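Local coordinates for bradyzoite surface antigen BSR4 (Toxoplasma gondii, PDB 2JKS), which is a zinc-binding surface antigen of the bradyzoite stage, built from two SRS domains, whose precise function is not established, at residues A[41-47]-A[115-121]; A[52-58]-A[135-141]; A[61-65]-A[102-106]. The contacts are given in a common frame with arbitrary orientation. Residues are numbered along the deposited sequence.

Contact 1 of 3, residues A[41-47]-A[115-121]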
ATOM      1  N   THR A  41       1.751   7.517 -12.503  1.00 27.36           N
ATOM      2  CA  THR A  41       2.951   7.462 -13.325  1.00 27.60           C
ATOM      3  C   THR A  41       3.980   8.488 -12.932  1.00 28.56           C
ATOM      4  O   THR A  41       3.699   9.686 -12.944  1.00 29.26           O
ATOM      5  CB  THR A  41       2.674   7.632 -14.837  1.00 28.55           C
ATOM      6  OG1 THR A  41       1.825   6.588 -15.275  1.00 23.77           O
ATOM      7  CG2 THR A  41       3.981   7.577 -15.632  1.00 29.96           C
ATOM      8  N   ALA A  42       5.184   8.013 -12.605  1.00 29.32           N
ATOM      9  CA  ALA A  42       6.311   8.896 -12.361  1.00 29.51           C
ATOM     10  C   ALA A  42       7.293   8.904 -13.559  1.00 29.32           C
ATOM     11  O   ALA A  42       7.448   7.906 -14.242  1.00 29.16           O
ATOM     12  CB  ALA A  42       7.041   8.470 -11.110  1.00 30.63           C
ATOM     13  N   THR A  43       7.925  10.046 -13.841  1.00 28.65           N
ATOM     14  CA  THR A  43       9.023  10.029 -14.786  1.00 29.28           C
ATOM     15  C   THR A  43      10.278  10.623 -14.174  1.00 29.78           C
ATOM     16  O   THR A  43      10.198  11.561 -13.374  1.00 27.71           O
ATOM     17  CB  THR A  43       8.687  10.697 -16.148  1.00 30.25           C
ATOM     18  OG1 THR A  43       8.486  12.089 -15.950  1.00 30.54           O
ATOM     19  CG2 THR A  43       7.419  10.106 -16.773  1.00 26.08           C
ATOM     20  N   PHE A  44      11.438  10.083 -14.580  1.00 29.29           N
ATOM     21  CA  PHE A  44      12.738  10.492 -14.056  1.00 29.61           C
ATOM     22  C   PHE A  44      13.692  10.638 -15.235  1.00 30.32           C
ATOM     23  O   PHE A  44      13.860   9.711 -16.015  1.00 29.94           O
ATOM     24  CB  PHE A  44      13.272   9.479 -13.021  1.00 30.15           C
ATOM     25  CG  PHE A  44      14.537   9.929 -12.291  1.00 29.95           C
ATOM     26  CD1 PHE A  44      14.683  11.234 -11.841  1.00 28.86           C
ATOM     27  CD2 PHE A  44      15.567   9.012 -12.043  1.00 32.15           C
ATOM     28  CE1 PHE A  44      15.817  11.644 -11.153  1.00 32.88           C
ATOM     29  CE2 PHE A  44      16.714   9.401 -11.353  1.00 28.12           C
ATOM     30  CZ  PHE A  44      16.827  10.734 -10.898  1.00 34.32           C
ATOM     31  N   GLU A  45      14.289  11.814 -15.357  1.00 30.38           N
ATOM     32  CA  GLU A  45      15.242  12.061 -16.438  1.00 32.12           C
ATOM     33  C   GLU A  45      16.570  12.575 -15.883  1.00 32.41           C
ATOM     34  O   GLU A  45      16.588  13.346 -14.894  1.00 34.11           O
ATOM     35  CB  GLU A  45      14.656  13.014 -17.469  1.00 31.21           C
ATOM     36  CG  GLU A  45      15.667  13.452 -18.508  1.00 34.88           C
ATOM     37  CD  GLU A  45      15.045  14.303 -19.604  1.00 41.70           C
ATOM     38  OE1 GLU A  45      13.902  14.793 -19.399  1.00 37.24           O
ATOM     39  OE2 GLU A  45      15.718  14.482 -20.665  1.00 45.48           O
ATOM     40  N   CYS A  46      17.673  12.105 -16.463  1.00 32.46           N
ATOM     41  CA  CYS A  46      19.007  12.581 -16.073  1.00 32.89           C
ATOM     42  C   CYS A  46      19.838  12.937 -17.276  1.00 34.31           C
ATOM     43  O   CYS A  46      20.038  12.098 -18.156  1.00 33.19           O
ATOM     44  CB  CYS A  46      19.726  11.541 -15.237  1.00 32.41           C
ATOM     45  SG  CYS A  46      18.783  11.187 -13.750  1.00 34.06           S
ATOM     46  N   SER A  47      20.305  14.183 -17.315  1.00 35.82           N
ATOM     47  CA  SER A  47      21.060  14.645 -18.463  1.00 39.04           C
ATOM     48  C   SER A  47      22.300  15.390 -18.017  1.00 40.51           C
ATOM     49  O   SER A  47      22.348  15.944 -16.919  1.00 39.21           O
ATOM     50  CB  SER A  47      20.181  15.478 -19.401  1.00 40.05           C
ATOM     51  OG  SER A  47      19.793  16.690 -18.803  1.00 43.42           O
ATOM     52  N   SER A 115      21.150  11.695 -22.078  1.00 47.16           N
ATOM     53  CA  SER A 115      19.907  12.209 -21.505  1.00 46.77           C
ATOM     54  C   SER A 115      18.866  11.133 -21.303  1.00 45.96           C
ATOM     55  O   SER A 115      17.799  11.150 -21.943  1.00 48.09           O
ATOM     56  CB  SER A 115      19.312  13.296 -22.360  1.00 46.69           C
ATOM     57  OG  SER A 115      18.171  13.821 -21.705  1.00 49.75           O
ATOM     58  N   GLN A 116      19.161  10.222 -20.397  1.00 43.38           N
ATOM     59  CA  GLN A 116      18.318   9.091 -20.163  1.00 40.47           C
ATOM     60  C   GLN A 116      17.065   9.441 -19.399  1.00 38.94           C
ATOM     61  O   GLN A 116      17.065  10.343 -18.543  1.00 36.66           O
ATOM     62  CB  GLN A 116      19.121   8.031 -19.435  1.00 41.61           C
ATOM     63  CG  GLN A 116      20.360   7.621 -20.237  1.00 44.63           C
ATOM     64  CD  GLN A 116      21.470   7.098 -19.359  1.00 50.67           C
ATOM     65  OE1 GLN A 116      22.405   7.833 -18.995  1.00 54.49           O
ATOM     66  NE2 GLN A 116      21.382   5.827 -19.007  1.00 50.87           N
ATOM     67  N   LYS A 117      15.984   8.737 -19.728  1.00 36.18           N
ATOM     68  CA  LYS A 117      14.737   8.954 -19.060  1.00 35.55           C
ATOM     69  C   LYS A 117      14.068   7.598 -18.805  1.00 34.56           C
ATOM     70  O   LYS A 117      14.223   6.666 -19.603  1.00 34.63           O
ATOM     71  CB  LYS A 117      13.856   9.906 -19.860  1.00 35.29           C
ATOM     72  CG  LYS A 117      12.548  10.295 -19.136  1.00 37.22           C
ATOM     73  CD  LYS A 117      11.871  11.417 -19.888  1.00 39.89           C
ATOM     74  CE  LYS A 117      10.507  11.755 -19.373  1.00 43.84           C
ATOM     75  NZ  LYS A 117      10.077  12.983 -20.145  1.00 48.18           N
ATOM     76  N   TRP A 118      13.350   7.520 -17.680  1.00 33.23           N
ATOM     77  CA  TRP A 118      12.686   6.331 -17.170  1.00 32.15           C
ATOM     78  C   TRP A 118      11.279   6.710 -16.736  1.00 31.86           C
ATOM     79  O   TRP A 118      11.045   7.845 -16.316  1.00 29.54           O
ATOM     80  CB  TRP A 118      13.424   5.710 -15.974  1.00 33.41           C
ATOM     81  CG  TRP A 118      14.838   5.317 -16.260  1.00 34.16           C
ATOM     82  CD1 TRP A 118      15.288   4.090 -16.696  1.00 36.51           C
ATOM     83  CD2 TRP A 118      15.984   6.153 -16.149  1.00 33.69           C
ATOM     84  NE1 TRP A 118      16.656   4.122 -16.850  1.00 34.76           N
ATOM     85  CE2 TRP A 118      17.108   5.374 -16.515  1.00 36.39           C
ATOM     86  CE3 TRP A 118      16.186   7.493 -15.732  1.00 34.10           C
ATOM     87  CZ2 TRP A 118      18.415   5.901 -16.515  1.00 34.56           C
ATOM     88  CZ3 TRP A 118      17.471   8.012 -15.724  1.00 36.53           C
ATOM     89  CH2 TRP A 118      18.580   7.213 -16.106  1.00 36.00           C
ATOM     90  N   SER A 119      10.374   5.730 -16.802  1.00 30.85           N
ATOM     91  CA  SER A 119       8.952   5.877 -16.464  1.00 32.04           C
ATOM     92  C   SER A 119       8.599   4.750 -15.511  1.00 31.87           C
ATOM     93  O   SER A 119       9.042   3.627 -15.737  1.00 33.05           O
ATOM     94  CB  SER A 119       8.095   5.623 -17.733  1.00 31.65           C
ATOM     95  OG  SER A 119       8.030   6.776 -18.514  1.00 38.73           O
ATOM     96  N   LEU A 120       7.817   5.033 -14.464  1.00 30.53           N
ATOM     97  CA  LEU A 120       7.281   4.002 -13.572  1.00 29.10           C
ATOM     98  C   LEU A 120       5.787   4.189 -13.576  1.00 28.99           C
ATOM     99  O   LEU A 120       5.285   5.253 -13.189  1.00 29.96           O
ATOM    100  CB  LEU A 120       7.867   4.081 -12.141  1.00 28.50           C
ATOM    101  CG  LEU A 120       7.166   3.265 -11.032  1.00 28.82           C
ATOM    102  CD1 LEU A 120       7.240   1.773 -11.346  1.00 29.29           C
ATOM    103  CD2 LEU A 120       7.769   3.545  -9.606  1.00 28.18           C
ATOM    104  N   GLU A 121       5.064   3.191 -14.073  1.00 27.11           N
ATOM    105  CA  GLU A 121       3.602   3.302 -14.127  1.00 26.77           C
ATOM    106  C   GLU A 121       3.012   2.265 -13.161  1.00 27.10           C
ATOM    107  O   GLU A 121       3.105   1.081 -13.384  1.00 25.81           O
ATOM    108  CB  GLU A 121       3.074   3.073 -15.564  1.00 27.60           C
ATOM    109  CG  GLU A 121       1.543   2.936 -15.622  1.00 25.85           C
ATOM    110  CD  GLU A 121       1.078   2.512 -16.975  1.00 31.37           C
ATOM    111  OE1 GLU A 121       1.440   1.385 -17.419  1.00 32.90           O
ATOM    112  OE2 GLU A 121       0.344   3.295 -17.601  1.00 28.29           O
TER
HETATM  113  O   HOH W   1      11.587  15.224 -18.049  1.00 50.42           O

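Contact 2 of 3, residues A[52-58]-A[135-141]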
ATOM      1  N   LEU A  52      30.662  14.297 -19.011  1.00 57.05           N
ATOM      2  CA  LEU A  52      30.257  13.589 -17.790  1.00 55.07           C
ATOM      3  C   LEU A  52      29.587  12.253 -18.096  1.00 53.89           C
ATOM      4  O   LEU A  52      28.729  12.188 -18.975  1.00 54.38           O
ATOM      5  CB  LEU A  52      29.313  14.464 -16.959  1.00 54.65           C
ATOM      6  CG  LEU A  52      29.897  15.775 -16.437  1.00 54.41           C
ATOM      7  CD1 LEU A  52      28.793  16.676 -15.895  1.00 52.72           C
ATOM      8  CD2 LEU A  52      30.969  15.489 -15.377  1.00 53.59           C
ATOM      9  N   SER A  53      29.983  11.200 -17.385  1.00 51.48           N
ATOM     10  CA  SER A  53      29.227   9.957 -17.430  1.00 49.55           C
ATOM     11  C   SER A  53      28.211   9.923 -16.277  1.00 48.48           C
ATOM     12  O   SER A  53      28.541  10.271 -15.133  1.00 47.55           O
ATOM     13  CB  SER A  53      30.138   8.736 -17.409  1.00 49.66           C
ATOM     14  OG  SER A  53      31.019   8.776 -16.311  1.00 50.69           O
ATOM     15  N   ILE A  54      26.982   9.529 -16.602  1.00 46.77           N
ATOM     16  CA  ILE A  54      25.901   9.439 -15.604  1.00 46.00           C
ATOM     17  C   ILE A  54      25.687   7.968 -15.300  1.00 44.60           C
ATOM     18  O   ILE A  54      25.736   7.121 -16.201  1.00 44.26           O
ATOM     19  CB  ILE A  54      24.593  10.076 -16.129  1.00 46.63           C
ATOM     20  CG1 ILE A  54      24.847  11.498 -16.635  1.00 47.98           C
ATOM     21  CG2 ILE A  54      23.460  10.059 -15.057  1.00 47.73           C
ATOM     22  CD1 ILE A  54      23.575  12.194 -17.089  1.00 49.57           C
ATOM     23  N   SER A  55      25.520   7.652 -14.026  1.00 42.74           N
ATOM     24  CA  SER A  55      25.033   6.340 -13.623  1.00 41.00           C
ATOM     25  C   SER A  55      23.771   6.554 -12.781  1.00 39.90           C
ATOM     26  O   SER A  55      23.474   7.671 -12.397  1.00 38.47           O
ATOM     27  CB  SER A  55      26.094   5.599 -12.809  1.00 41.77           C
ATOM     28  OG  SER A  55      26.401   6.296 -11.606  1.00 42.41           O
ATOM     29  N   THR A  56      23.020   5.486 -12.529  1.00 39.28           N
ATOM     30  CA  THR A  56      21.898   5.572 -11.626  1.00 37.08           C
ATOM     31  C   THR A  56      22.206   4.954 -10.269  1.00 37.27           C
ATOM     32  O   THR A  56      23.191   4.241 -10.107  1.00 36.29           O
ATOM     33  CB  THR A  56      20.635   4.851 -12.196  1.00 36.89           C
ATOM     34  OG1 THR A  56      20.969   3.494 -12.522  1.00 35.21           O
ATOM     35  CG2 THR A  56      20.060   5.602 -13.438  1.00 35.59           C
ATOM     36  N   ILE A  57      21.310   5.228  -9.314  1.00 36.43           N
ATOM     37  CA  ILE A  57      21.292   4.596  -7.993  1.00 37.87           C
ATOM     38  C   ILE A  57      19.847   4.088  -7.782  1.00 35.90           C
ATOM     39  O   ILE A  57      18.901   4.867  -7.837  1.00 37.07           O
ATOM     40  CB  ILE A  57      21.681   5.573  -6.832  1.00 38.09           C
ATOM     41  CG1 ILE A  57      23.155   5.991  -6.942  1.00 41.34           C
ATOM     42  CG2 ILE A  57      21.486   4.895  -5.486  1.00 38.58           C
ATOM     43  CD1 ILE A  57      23.421   7.328  -7.701  1.00 44.49           C
ATOM     44  N   PRO A  58      19.666   2.777  -7.649  1.00 35.92           N
ATOM     45  CA  PRO A  58      20.688   1.738  -7.774  1.00 36.17           C
ATOM     46  C   PRO A  58      21.242   1.686  -9.203  1.00 35.69           C
ATOM     47  O   PRO A  58      20.719   2.342 -10.088  1.00 33.92           O
ATOM     48  CB  PRO A  58      19.920   0.437  -7.482  1.00 36.09           C
ATOM     49  CG  PRO A  58      18.633   0.877  -6.862  1.00 36.88           C
ATOM     50  CD  PRO A  58      18.328   2.207  -7.437  1.00 35.13           C
ATOM     51  N   VAL A 135      13.787   5.324  -3.064  1.00 27.46           N
ATOM     52  CA  VAL A 135      14.748   6.340  -3.520  1.00 27.23           C
ATOM     53  C   VAL A 135      15.413   5.794  -4.816  1.00 28.33           C
ATOM     54  O   VAL A 135      15.734   4.590  -4.940  1.00 28.44           O
ATOM     55  CB  VAL A 135      15.831   6.693  -2.393  1.00 27.36           C
ATOM     56  CG1 VAL A 135      17.085   7.336  -2.981  1.00 28.43           C
ATOM     57  CG2 VAL A 135      15.267   7.637  -1.326  1.00 27.20           C
ATOM     58  N   VAL A 136      15.573   6.687  -5.773  1.00 28.11           N
ATOM     59  CA  VAL A 136      16.363   6.472  -6.985  1.00 28.28           C
ATOM     60  C   VAL A 136      17.162   7.783  -7.136  1.00 28.82           C
ATOM     61  O   VAL A 136      16.880   8.793  -6.472  1.00 29.10           O
ATOM     62  CB  VAL A 136      15.477   6.140  -8.273  1.00 27.34           C
ATOM     63  CG1 VAL A 136      14.731   4.760  -8.164  1.00 24.54           C
ATOM     64  CG2 VAL A 136      14.430   7.289  -8.568  1.00 26.61           C
ATOM     65  N   GLY A 137      18.165   7.773  -7.994  1.00 29.67           N
ATOM     66  CA  GLY A 137      18.987   8.953  -8.143  1.00 31.49           C
ATOM     67  C   GLY A 137      19.856   8.840  -9.375  1.00 32.73           C
ATOM     68  O   GLY A 137      19.873   7.800 -10.026  1.00 33.42           O
ATOM     69  N   CYS A 138      20.560   9.918  -9.705  1.00 33.53           N
ATOM     70  CA  CYS A 138      21.592   9.865 -10.740  1.00 35.21           C
ATOM     71  C   CYS A 138      22.853  10.473 -10.153  1.00 35.07           C
ATOM     72  O   CYS A 138      22.774  11.339  -9.308  1.00 34.27           O
ATOM     73  CB  CYS A 138      21.149  10.628 -12.000  1.00 35.19           C
ATOM     74  SG  CYS A 138      19.853   9.751 -12.856  1.00 36.28           S
ATOM     75  N   GLN A 139      24.002   9.993 -10.603  1.00 36.54           N
ATOM     76  CA  GLN A 139      25.302  10.567 -10.200  1.00 37.11           C
ATOM     77  C   GLN A 139      26.116  10.773 -11.471  1.00 37.72           C
ATOM     78  O   GLN A 139      26.138   9.898 -12.361  1.00 36.53           O
ATOM     79  CB  GLN A 139      26.018   9.624  -9.244  1.00 37.13           C
ATOM     80  CG  GLN A 139      27.278  10.214  -8.611  1.00 39.96           C
ATOM     81  CD  GLN A 139      27.618   9.537  -7.314  1.00 43.71           C
ATOM     82  OE1 GLN A 139      27.366  10.062  -6.227  1.00 45.55           O
ATOM     83  NE2 GLN A 139      28.191   8.354  -7.416  1.00 46.23           N
ATOM     84  N   ALA A 140      26.765  11.936 -11.544  1.00 37.88           N
ATOM     85  CA  ALA A 140      27.528  12.327 -12.698  1.00 38.77           C
ATOM     86  C   ALA A 140      28.956  12.378 -12.196  1.00 40.26           C
ATOM     87  O   ALA A 140      29.209  12.929 -11.119  1.00 40.09           O
ATOM     88  CB  ALA A 140      27.079  13.664 -13.198  1.00 36.87           C
ATOM     89  N   THR A 141      29.870  11.770 -12.949  1.00 41.03           N
ATOM     90  CA  THR A 141      31.269  11.743 -12.560  1.00 42.56           C
ATOM     91  C   THR A 141      32.096  12.484 -13.617  1.00 42.86           C
ATOM     92  O   THR A 141      31.875  12.307 -14.818  1.00 40.47           O
ATOM     93  CB  THR A 141      31.810  10.296 -12.352  1.00 43.36           C
ATOM     94  OG1 THR A 141      30.945   9.565 -11.463  1.00 43.90           O
ATOM     95  CG2 THR A 141      33.238  10.343 -11.736  1.00 43.05           C
TER
HETATM   96  O   HOH W   2      28.663   8.585 -12.641  1.00 42.28           O

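Contact 3 of 3, residues A[61-65]-A[102-106]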
ATOM      1  N   ILE A  61      18.314   0.706 -12.363  1.00 36.21           N
ATOM      2  CA  ILE A  61      16.987   1.242 -11.995  1.00 35.66           C
ATOM      3  C   ILE A  61      15.828   0.400 -12.606  1.00 36.41           C
ATOM      4  O   ILE A  61      14.672   0.417 -12.133  1.00 35.47           O
ATOM      5  CB  ILE A  61      16.910   2.736 -12.458  1.00 35.37           C
ATOM      6  CG1 ILE A  61      15.800   3.520 -11.767  1.00 34.29           C
ATOM      7  CG2 ILE A  61      16.767   2.857 -13.965  1.00 35.26           C
ATOM      8  CD1 ILE A  61      15.993   5.023 -11.876  1.00 36.52           C
ATOM      9  N   GLU A  62      16.141  -0.315 -13.678  1.00 35.78           N
ATOM     10  CA  GLU A  62      15.145  -1.153 -14.348  1.00 37.55           C
ATOM     11  C   GLU A  62      14.880  -2.459 -13.615  1.00 36.93           C
ATOM     12  O   GLU A  62      13.979  -3.225 -14.000  1.00 36.40           O
ATOM     13  CB  GLU A  62      15.580  -1.436 -15.789  1.00 38.04           C
ATOM     14  CG  GLU A  62      15.322  -0.328 -16.717  1.00 41.81           C
ATOM     15  CD  GLU A  62      15.206  -0.812 -18.146  1.00 46.22           C
ATOM     16  OE1 GLU A  62      14.060  -0.794 -18.697  1.00 48.57           O
ATOM     17  OE2 GLU A  62      16.258  -1.212 -18.714  1.00 46.34           O
ATOM     18  N   GLN A  63      15.661  -2.711 -12.574  1.00 37.42           N
ATOM     19  CA  GLN A  63      15.536  -3.911 -11.772  1.00 38.82           C
ATOM     20  C   GLN A  63      15.284  -3.603 -10.317  1.00 37.54           C
ATOM     21  O   GLN A  63      14.508  -4.305  -9.675  1.00 38.33           O
ATOM     22  CB  GLN A  63      16.765  -4.821 -11.908  1.00 38.97           C
ATOM     23  CG  GLN A  63      16.838  -5.535 -13.266  1.00 41.88           C
ATOM     24  CD  GLN A  63      17.868  -6.691 -13.303  1.00 43.98           C
ATOM     25  OE1 GLN A  63      18.493  -7.051 -12.274  1.00 49.85           O
ATOM     26  NE2 GLN A  63      18.034  -7.286 -14.496  1.00 49.54           N
ATOM     27  N   ASN A  64      15.926  -2.558  -9.806  1.00 36.55           N
ATOM     28  CA  ASN A  64      15.912  -2.279  -8.384  1.00 36.80           C
ATOM     29  C   ASN A  64      15.586  -0.808  -8.068  1.00 35.72           C
ATOM     30  O   ASN A  64      15.733   0.062  -8.920  1.00 35.33           O
ATOM     31  CB  ASN A  64      17.276  -2.642  -7.757  1.00 37.37           C
ATOM     32  CG  ASN A  64      17.592  -4.129  -7.836  1.00 39.10           C
ATOM     33  OD1 ASN A  64      16.948  -4.956  -7.183  1.00 43.10           O
ATOM     34  ND2 ASN A  64      18.580  -4.473  -8.642  1.00 38.09           N
ATOM     35  N   VAL A  65      15.100  -0.576  -6.851  1.00 34.66           N
ATOM     36  CA  VAL A  65      15.044   0.769  -6.238  1.00 34.27           C
ATOM     37  C   VAL A  65      15.743   0.692  -4.868  1.00 33.89           C
ATOM     38  O   VAL A  65      16.142  -0.391  -4.453  1.00 35.02           O
ATOM     39  CB  VAL A  65      13.565   1.316  -6.115  1.00 33.54           C
ATOM     40  CG1 VAL A  65      12.887   1.417  -7.488  1.00 33.38           C
ATOM     41  CG2 VAL A  65      12.738   0.440  -5.183  1.00 31.40           C
ATOM     42  N   ASN A 102       8.609  -2.400 -12.592  1.00 35.86           N
ATOM     43  CA  ASN A 102       9.952  -1.825 -12.647  1.00 35.55           C
ATOM     44  C   ASN A 102       9.846  -0.517 -13.361  1.00 34.98           C
ATOM     45  O   ASN A 102       8.922  -0.306 -14.187  1.00 34.32           O
ATOM     46  CB  ASN A 102      10.940  -2.674 -13.479  1.00 37.64           C
ATOM     47  CG  ASN A 102      11.037  -4.107 -13.063  1.00 40.25           C
ATOM     48  OD1 ASN A 102      10.594  -5.007 -13.794  1.00 45.34           O
ATOM     49  ND2 ASN A 102      11.680  -4.349 -11.939  1.00 41.81           N
ATOM     50  N   TRP A 103      10.815   0.359 -13.081  1.00 33.55           N
ATOM     51  CA  TRP A 103      11.034   1.538 -13.907  1.00 31.68           C
ATOM     52  C   TRP A 103      11.423   1.035 -15.286  1.00 32.13           C
ATOM     53  O   TRP A 103      12.096   0.029 -15.401  1.00 32.53           O
ATOM     54  CB  TRP A 103      12.191   2.354 -13.375  1.00 29.05           C
ATOM     55  CG  TRP A 103      11.883   3.180 -12.141  1.00 27.83           C
ATOM     56  CD1 TRP A 103      11.982   2.784 -10.840  1.00 26.61           C
ATOM     57  CD2 TRP A 103      11.440   4.539 -12.116  1.00 24.70           C
ATOM     58  NE1 TRP A 103      11.630   3.808 -10.005  1.00 24.05           N
ATOM     59  CE2 TRP A 103      11.317   4.914 -10.751  1.00 24.56           C
ATOM     60  CE3 TRP A 103      11.150   5.486 -13.111  1.00 25.79           C
ATOM     61  CZ2 TRP A 103      10.911   6.240 -10.344  1.00 24.80           C
ATOM     62  CZ3 TRP A 103      10.751   6.770 -12.727  1.00 23.51           C
ATOM     63  CH2 TRP A 103      10.611   7.128 -11.343  1.00 27.33           C
ATOM     64  N   LYS A 104      11.007   1.756 -16.316  1.00 34.02           N
ATOM     65  CA  LYS A 104      11.257   1.369 -17.689  1.00 35.23           C
ATOM     66  C   LYS A 104      12.019   2.475 -18.368  1.00 35.76           C
ATOM     67  O   LYS A 104      11.593   3.620 -18.353  1.00 34.08           O
ATOM     68  CB  LYS A 104       9.959   1.155 -18.440  1.00 35.47           C
ATOM     69  CG  LYS A 104       9.338  -0.171 -18.158  1.00 35.15           C
ATOM     70  CD  LYS A 104       8.014  -0.235 -18.807  1.00 37.75           C
ATOM     71  CE  LYS A 104       7.322  -1.568 -18.456  1.00 38.08           C
ATOM     72  NZ  LYS A 104       6.022  -1.597 -19.177  1.00 38.78           N
ATOM     73  N   VAL A 105      13.126   2.107 -18.995  1.00 37.11           N
ATOM     74  CA  VAL A 105      13.845   3.057 -19.843  1.00 40.17           C
ATOM     75  C   VAL A 105      12.986   3.516 -21.061  1.00 42.03           C
ATOM     76  O   VAL A 105      12.234   2.744 -21.673  1.00 41.14           O
ATOM     77  CB  VAL A 105      15.249   2.509 -20.235  1.00 39.49           C
ATOM     78  CG1 VAL A 105      15.130   1.531 -21.314  1.00 40.22           C
ATOM     79  CG2 VAL A 105      16.171   3.657 -20.630  1.00 42.20           C
ATOM     80  N   ASN A 106      13.046   4.797 -21.366  1.00 45.61           N
ATOM     81  CA  ASN A 106      12.373   5.285 -22.539  1.00 49.64           C
ATOM     82  C   ASN A 106      13.333   5.081 -23.726  1.00 52.67           C
ATOM     83  O   ASN A 106      14.496   5.516 -23.718  1.00 53.30           O
ATOM     84  CB  ASN A 106      11.798   6.699 -22.327  1.00 50.00           C
ATOM     85  CG  ASN A 106      10.747   6.749 -21.153  1.00 50.61           C
ATOM     86  OD1 ASN A 106      10.360   5.705 -20.570  1.00 52.55           O
ATOM     87  ND2 ASN A 106      10.281   7.952 -20.830  1.00 50.01           N
TER
HETATM   88  O   HOH W   3      12.547  -0.619 -11.074  1.00 31.62           O
HETATM   89  O   HOH W   4      11.916  -2.195 -16.971  1.00 40.88           O
HETATM   90  O   HOH W   5      12.050  -3.000  -9.397  1.00 43.10           O
HETATM   91  O   HOH W   6      12.775  -6.328 -10.585  1.00 44.43           O

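Contact 1 of 3, residues A[41-47]-A[115-121]
Strands 41-47 and 116-121 pair antiparallel in one sheet of the first SRS domain, a two-layer beta sandwich. Their axes approach to 4.6 Å at 167°, in regular register from Thr41-Glu121 to Cys46-Gln116. The pairs Ala42-Leu120 and Phe44-Trp118 are each joined by two hydrogen bonds: Ala42 N to Leu120 O is 2.8 Å, Leu120 N to Ala42 O 2.9 Å, Phe44 N to Trp118 O 2.9 Å and Trp118 N to Phe44 O 2.8 Å. Cys46 N donates to Gln116 O at 2.8 Å. Between them, CA-H...O contacts such as Thr43 CA to Trp118 O, 3.3 Å, fill the ladder. One face is largely apolar, with polar Gln116 at its exposed end: Phe44 CD2 meets Trp118 CE3 at 4.0 Å, and Cys46 SG lies at the indole edge, 4.0 Å from Trp118 CZ3. The face of Thr43, Glu45, Lys117 and Ser119 is polar; a water 2.7 Å from Glu45 OE1 reaches Lys117 NZ weakly, and Thr43 OG1 is hydrogen-bonded to Asp13 OD1. Strand 13-17 flanks 41-47 on its other edge, strand 104-105 flanks 116-121, and the apolar face packs on strands 53-67 and 132-141 of the opposing sheet, where Cys46 is disulfide-bonded to Cys138.

Contact 2 of 3, residues A[52-58]-A[135-141]
Ile57 is the apolar centre of one face of this antiparallel pair, which joins strands 53-57 and 135-141 in one sheet of the SRS beta sandwich at 160°, with axes 4.4 Å apart at their closest. Ile57 lies opposite Gly137, which has no side chain, and Ile57 CD1 reaches across to Gln139 CB at 3.8 Å; on the same face it also packs against Cys77 and Phe79 of strand 76-79. A second apolar group, Ile54, Cys138 and Ala140, lies with Thr56 on the face that looks into the sandwich: Ile54 CG2 lies 3.9 Å from Cys138 CB, and Cys138 is disulfide-bonded to Cys46 of the facing sheet. At one end Leu52 CD1 touches Ala140 CB at 4.4 Å; at the other, Pro58, which follows a cis peptide bond, brings CD to 4.5 Å from Val136 CG1.

The backbone ladder is tightest in the middle, where Ser55 N to Gln139 O is 2.9 Å and Gln139 N to Ser55 O 3.0 Å. Ile57 N to Gly137 O, 3.0 Å, continues it, whereas the return bond from Gly137 N to Ile57 O, also 3.0 Å, is weak because it is bent. Thr141 N donates to Ser53 O at 3.0 Å, while Ser53 N to Thr141 O is stretched to 3.4 Å and weak. The face of Ile57 turns polar toward the Ser53-Thr141 end, with Ser53, Ser55, Gln139 and Thr141; Gln139 OE1 accepts from Gly80 N. Among them one water donates to Ser53 O at 3.0 Å and Gln139 O at 2.9 Å and sits 2.7 Å from Thr141 OG1.

Contact 3 of 3, residues A[61-65]-A[102-106]
Here a turn within the broken strand 53-67 meets the chain leading into edge strand 104-105, so that the two sheets of the SRS beta sandwich touch through loop residues and one buried tryptophan. Asn102 comes first, its CB packed against Glu62 O at 3.1 Å. Its amide is tied to the turn through solvent: two waters accept from Asn102 ND2, at 2.9 and 2.6 Å, and each donates to Gln63 O at 2.8 Å.

Trp103 follows and gives the contact its apolar part. Its indole points into the sandwich, with Ile61 over one face: Ile61 CG1 stands 4.2 Å from the centroid of the five-membered ring of Trp103, a CH-pi contact, and 3.9 Å from Trp103 CG. Val65 CG1 meets the ring at its edge, 3.7 Å from Trp103 CD1. Val136 of the facing sheet, and Phe44 and Leu120 of the sheet that Trp103 leads into, add to this packing. The backbone of Trp103 is met partly through water: one molecule accepts from Trp103 N at 2.8 Å and donates to Ile61 O at 2.6 Å, another donates to Trp103 O at 2.7 Å and to Glu62 OE1 at 3.1 Å. Glu62 CA also approaches Trp103 O directly, a CA-H...O contact of 3.4 Å.

At Lys104 the CA-to-CB bond turns away from the turn, and its backbone pairs with Ser119 in strand 116-121. Val105 then makes the one direct hydrogen bond between the segments: Val105 N donates almost linearly, at 176°, to Glu62 OE1 at 3.1 Å.

How the contacts relate
Contacts 1 and 2 are strand pairs in the two facing sheets of the same SRS domain, joined by the Cys46-Cys138 disulfide. All three are partly buried, contact 2 most, with 8 of 14 touching residues buried against 5 of 14 in contact 1 and 3 of 8 in contact 3. Contact 1 turns a polar face outward; the outer face of contact 2 is polar only in part, Ile57 being buried against strand 76-79. Contact 3 shares strand 53-67 with contact 2 and extends the sheet of contact 1, Lys104 N lying 2.8 Å from Ser119 O. Backbone ladders hold contacts 1 and 2; contact 3 combines buried Trp103, Ile61 and Val65 with a hydrated rim and one side-chain-to-backbone hydrogen bond.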